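Transcriptional regulator (Aquifex aeolicus, PDB 2EH3) probably binds DNA through an N-terminal helix-turn-helix and regulates transcription, as a member of the TetR/AcrR family. Local coordinates at the interface of chains A and B. Residues are numbered along the deposited sequence; one frame, centred on the assembly and turned at random. Chains: chain A/B, Transcriptional regulator.

Contact 1: the interface of chains A and B. Residues chain A 137, 140-141, 167, 171; chain B 136-137, 140-141.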
loop_
_atom_site.group_PDB
_atom_site.type_symbol
_atom_site.label_atom_id
_atom_site.label_comp_id
_atom_site.label_asym_id
_atom_site.label_seq_id
_atom_site.Cartn_x
_atom_site.Cartn_y
_atom_site.Cartn_z
ATOM N N ILE A 137 8.513 10.910 -3.189
ATOM C CA ILE A 137 7.445 11.718 -2.608
ATOM C C ILE A 137 6.158 11.646 -3.430
ATOM O O ILE A 137 5.067 11.371 -2.909
ATOM C CB ILE A 137 7.835 13.201 -2.545
ATOM C CG1 ILE A 137 9.007 13.413 -1.563
ATOM C CG2 ILE A 137 6.613 14.019 -2.116
ATOM C CD1 ILE A 137 9.658 14.797 -1.674
ATOM N N GLY A 140 4.563 8.201 -3.684
ATOM C CA GLY A 140 3.971 7.904 -2.389
ATOM C C GLY A 140 2.647 8.633 -2.213
ATOM O O GLY A 140 1.643 8.046 -1.795
ATOM N N PHE A 141 2.642 9.904 -2.578
ATOM C CA PHE A 141 1.443 10.734 -2.468
ATOM C C PHE A 141 0.332 10.208 -3.379
ATOM O O PHE A 141 -0.820 10.095 -2.954
ATOM C CB PHE A 141 1.859 12.178 -2.812
ATOM C CG PHE A 141 0.722 13.173 -2.915
ATOM C CD1 PHE A 141 -0.297 13.228 -1.961
ATOM C CD2 PHE A 141 0.723 14.110 -3.956
ATOM C CE1 PHE A 141 -1.305 14.222 -2.044
ATOM C CE2 PHE A 141 -0.262 15.090 -4.033
ATOM C CZ PHE A 141 -1.273 15.144 -3.070
ATOM N N GLY A 167 -1.399 19.308 -3.863
ATOM C CA GLY A 167 -0.178 18.740 -3.318
ATOM C C GLY A 167 1.000 18.946 -4.239
ATOM O O GLY A 167 2.091 19.240 -3.746
ATOM N N ILE A 171 4.540 20.983 -3.607
ATOM C CA ILE A 171 5.844 20.363 -3.844
ATOM C C ILE A 171 6.698 21.140 -4.851
ATOM O O ILE A 171 7.879 21.439 -4.567
ATOM C CB ILE A 171 5.647 18.879 -4.304
ATOM C CG1 ILE A 171 5.054 18.037 -3.159
ATOM C CG2 ILE A 171 6.992 18.288 -4.782
ATOM C CD1 ILE A 171 4.509 16.648 -3.553
ATOM N N GLU B 136 -1.303 14.265 3.622
ATOM C CA GLU B 136 -1.462 13.313 2.532
ATOM C C GLU B 136 -0.111 13.026 1.890
ATOM O O GLU B 136 0.269 11.855 1.662
ATOM C CB GLU B 136 -2.383 13.879 1.453
ATOM C CG GLU B 136 -3.790 14.253 1.928
ATOM C CD GLU B 136 -4.760 13.094 1.930
ATOM O OE1 GLU B 136 -4.329 11.930 1.708
ATOM O OE2 GLU B 136 -5.951 13.354 2.180
ATOM N N ILE B 137 0.611 14.099 1.583
ATOM C CA ILE B 137 1.923 13.962 0.959
ATOM C C ILE B 137 2.896 13.173 1.836
ATOM O O ILE B 137 3.535 12.206 1.395
ATOM C CB ILE B 137 2.573 15.330 0.713
ATOM C CG1 ILE B 137 1.771 16.132 -0.335
ATOM C CG2 ILE B 137 4.016 15.118 0.245
ATOM C CD1 ILE B 137 2.165 17.612 -0.407
ATOM N N GLY B 140 1.918 9.566 2.543
ATOM C CA GLY B 140 2.128 8.815 1.316
ATOM C C GLY B 140 3.602 8.498 1.113
ATOM O O GLY B 140 3.978 7.362 0.805
ATOM N N PHE B 141 4.437 9.501 1.332
ATOM C CA PHE B 141 5.883 9.348 1.178
ATOM C C PHE B 141 6.434 8.340 2.188
ATOM O O PHE B 141 7.226 7.466 1.826
ATOM C CB PHE B 141 6.505 10.749 1.339
ATOM C CG PHE B 141 8.018 10.787 1.376
ATOM C CD1 PHE B 141 8.795 10.067 0.465
ATOM C CD2 PHE B 141 8.662 11.616 2.304
ATOM C CE1 PHE B 141 10.209 10.184 0.476
ATOM C CE2 PHE B 141 10.048 11.736 2.310
ATOM C CZ PHE B 141 10.818 11.020 1.390
#
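The carbonyl oxygen O of B:Gly140 lies 3.2 Å from CA of A:Gly140, and the equivalent relation, O of A:Gly140 to CA of B:Gly140, follows from the two-fold symmetry. This is a van der Waals approach rather than a bond. It brings the two copies of helix 131-152 together, with the CA atoms of A:Gly140 and B:Gly140 4.2 Å apart, a spacing that the missing side chains permit. In TetR-family regulators the C-terminal helices usually build the dimer interface as a helical bundle, and helices 131-152 and 157-171 appear to do so here.

Next to the glycines, the branches of B:Ile137 meet different partners. CG1 lies over the centre of the A:Phe141 ring, 3.8 Å above its plane, a CH-pi contact. CG2, anti to the backbone N because chi1 puts CG1 at -66°, meets CG2 of A:Ile137 at 3.7 Å, a residue paired with its own copy. The end methyl CD1 continues to helix 157-171, touching CA of A:Gly167 at 3.9 Å and approaching A:Ile171 tip to tip. The second helix thus joins the packing around this isoleucine.

A:Phe141 carries its ring beside its own carbonyl carbon (chi1 173°), which lays it over the B:Glu136 to B:Ile137 stretch of the partner's helix. CD1 of this ring reaches CA of B:Ile137 at 3.7 Å, whereas CE1 rests on the CB methylene of B:Glu136 at the same distance of 3.7 Å; it is the aliphatic base of the glutamate that packs against the phenyl. By symmetry, CG1 of A:Ile137 sits over the face of B:Phe141 in the same manner.

Contact 2: the interface of chains A and B. Residues chain A 147-148, 151-152; chain B 99, 108-109, 143.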
loop_
_atom_site.group_PDB
_atom_site.type_symbol
_atom_site.label_atom_id
_atom_site.label_comp_id
_atom_site.label_asym_id
_atom_site.label_seq_id
_atom_site.Cartn_x
_atom_site.Cartn_y
_atom_site.Cartn_z
ATOM N N LEU A 147 -5.232 4.773 -2.630
ATOM C CA LEU A 147 -5.616 3.843 -1.583
ATOM C C LEU A 147 -6.782 4.378 -0.747
ATOM O O LEU A 147 -7.725 3.662 -0.406
ATOM C CB LEU A 147 -4.405 3.573 -0.688
ATOM C CG LEU A 147 -4.619 2.542 0.401
ATOM C CD1 LEU A 147 -4.800 1.166 -0.222
ATOM C CD2 LEU A 147 -3.413 2.550 1.298
ATOM N N HIS A 148 -6.747 5.655 -0.433
ATOM C CA HIS A 148 -7.804 6.189 0.390
ATOM C C HIS A 148 -9.025 6.688 -0.307
ATOM O O HIS A 148 -10.116 6.599 0.255
ATOM C CB HIS A 148 -7.224 7.259 1.286
ATOM C CG HIS A 148 -6.299 6.677 2.294
ATOM N ND1 HIS A 148 -6.728 6.298 3.547
ATOM C CD2 HIS A 148 -5.038 6.198 2.165
ATOM C CE1 HIS A 148 -5.774 5.602 4.141
ATOM N NE2 HIS A 148 -4.738 5.525 3.322
ATOM N N ILE A 151 -9.673 3.105 -3.323
ATOM C CA ILE A 151 -9.825 1.776 -2.697
ATOM C C ILE A 151 -10.680 1.724 -1.440
ATOM O O ILE A 151 -11.613 0.915 -1.355
ATOM C CB ILE A 151 -8.451 1.147 -2.341
ATOM C CG1 ILE A 151 -7.603 1.022 -3.607
ATOM C CG2 ILE A 151 -8.657 -0.217 -1.648
ATOM C CD1 ILE A 151 -8.256 0.205 -4.714
ATOM N N LYS A 152 -10.351 2.534 -0.446
ATOM C CA LYS A 152 -11.112 2.548 0.794
ATOM C C LYS A 152 -12.530 2.972 0.466
ATOM O O LYS A 152 -13.492 2.259 0.754
ATOM C CB LYS A 152 -10.495 3.523 1.788
ATOM C CG LYS A 152 -11.283 3.658 3.074
ATOM C CD LYS A 152 -10.562 4.582 4.038
ATOM C CE LYS A 152 -11.346 4.759 5.321
ATOM N NZ LYS A 152 -10.830 5.902 6.138
ATOM N N LEU B 99 -4.789 -5.157 5.740
ATOM C CA LEU B 99 -5.231 -4.533 4.487
ATOM C C LEU B 99 -5.639 -5.597 3.476
ATOM O O LEU B 99 -6.694 -5.484 2.835
ATOM C CB LEU B 99 -4.116 -3.654 3.896
ATOM C CG LEU B 99 -4.421 -3.169 2.462
ATOM C CD1 LEU B 99 -5.676 -2.291 2.491
ATOM C CD2 LEU B 99 -3.218 -2.357 1.885
ATOM N N TYR B 108 -7.312 -1.661 9.328
ATOM C CA TYR B 108 -6.159 -1.069 8.666
ATOM C C TYR B 108 -6.496 0.378 8.393
ATOM O O TYR B 108 -5.758 1.284 8.789
ATOM C CB TYR B 108 -5.886 -1.770 7.333
ATOM C CG TYR B 108 -4.805 -1.136 6.499
ATOM C CD1 TYR B 108 -3.456 -1.458 6.697
ATOM C CD2 TYR B 108 -5.122 -0.238 5.487
ATOM C CE1 TYR B 108 -2.458 -0.904 5.895
ATOM C CE2 TYR B 108 -4.139 0.331 4.682
ATOM C CZ TYR B 108 -2.800 -0.011 4.887
ATOM O OH TYR B 108 -1.848 0.530 4.048
ATOM N N PHE B 109 -7.621 0.609 7.734
ATOM C CA PHE B 109 -7.968 2.003 7.442
ATOM C C PHE B 109 -8.298 2.856 8.663
ATOM O O PHE B 109 -8.009 4.070 8.670
ATOM C CB PHE B 109 -9.083 2.064 6.389
ATOM C CG PHE B 109 -8.598 1.735 5.002
ATOM C CD1 PHE B 109 -7.599 2.515 4.406
ATOM C CD2 PHE B 109 -9.089 0.623 4.308
ATOM C CE1 PHE B 109 -7.087 2.194 3.138
ATOM C CE2 PHE B 109 -8.580 0.291 3.025
ATOM C CZ PHE B 109 -7.573 1.079 2.446
ATOM N N ARG B 143 4.828 5.929 3.641
ATOM C CA ARG B 143 4.366 4.593 3.260
ATOM C C ARG B 143 5.168 4.042 2.057
ATOM O O ARG B 143 5.541 2.867 2.048
ATOM C CB ARG B 143 2.853 4.647 3.037
ATOM C CG ARG B 143 2.181 4.991 4.393
ATOM C CD ARG B 143 0.704 5.353 4.286
ATOM N NE ARG B 143 -0.138 4.192 4.010
ATOM C CZ ARG B 143 -1.438 4.271 3.744
ATOM N NH1 ARG B 143 -2.033 5.443 3.710
ATOM N NH2 ARG B 143 -2.148 3.176 3.536
HETATM O O HOH W 1 -7.888 5.462 6.304
#
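A:Lys152 lies across one face of the B:Phe109 ring, and its chain can be followed atom by atom. CB stands 3.7 Å above the centre of the ring. CG and CD move on toward the ring's root, CD coming 3.6 Å from CG of B:Phe109. CE then reaches the phenylalanine's CB at 3.7 Å, the two side chains sliding past each other in opposite directions. The extended chain carries the terminal amine nitrogen NZ beyond the ring, where water 1 links it to the backbone carbonyl O of B:Phe109.

The opposite face of this phenyl is covered by CD2 of B:Tyr108 from its own chain, which leaves the ring held between a lysine and a tyrosine. At its rim, CE1 meets CG of A:Leu147 at 3.7 Å. The same edge points at a face of the A:His148 imidazole, the two planes standing 87° apart. Were B:Phe109 an alanine, the lysine methylenes and the histidine face would probably lose their packing partner, and a gap would open beside A:Leu147.

A direct hydrogen bond across the patch runs from NH1 of B:Arg143 to NE2 of A:His148, 2.7 Å long and nearly straight (174° at the hydrogen). The imidazole nitrogen lies in the guanidinium plane, although the donor is tilted 23° out of the imidazole plane. In the second shell, NH2 of B:Arg143 donates to the phenol OH of B:Tyr108 at 2.7 Å, which helps to fix the guanidinium's rotation; the modelled approach of NH2 to A:Leu147 is too short and doubtful. The packing on B:Phe109 ties the end of helix 131-152 in chain A to helix 105-126 of chain B, while the arginine-histidine bond links the two copies of helix 131-152, in what is probably the functional dimer.

The C-alpha centres of contact 1 and contact 2 lie about 15 Å apart, and helix 131-152 of both chains contributes to each. Contact 1 includes the middle of that helix close to the two-fold axis and brings in helix 157-171. Contact 2 uses the later turns of the helix in chain A and adds helices 88-99 and 105-126 of chain B. By symmetry, contact 2 and its twin lie on either side of the axis, both displaced from contact 1 toward the DNA-binding domains. Such spread-out support would probably limit rocking between subunits and thereby help set the relative placement of those domains.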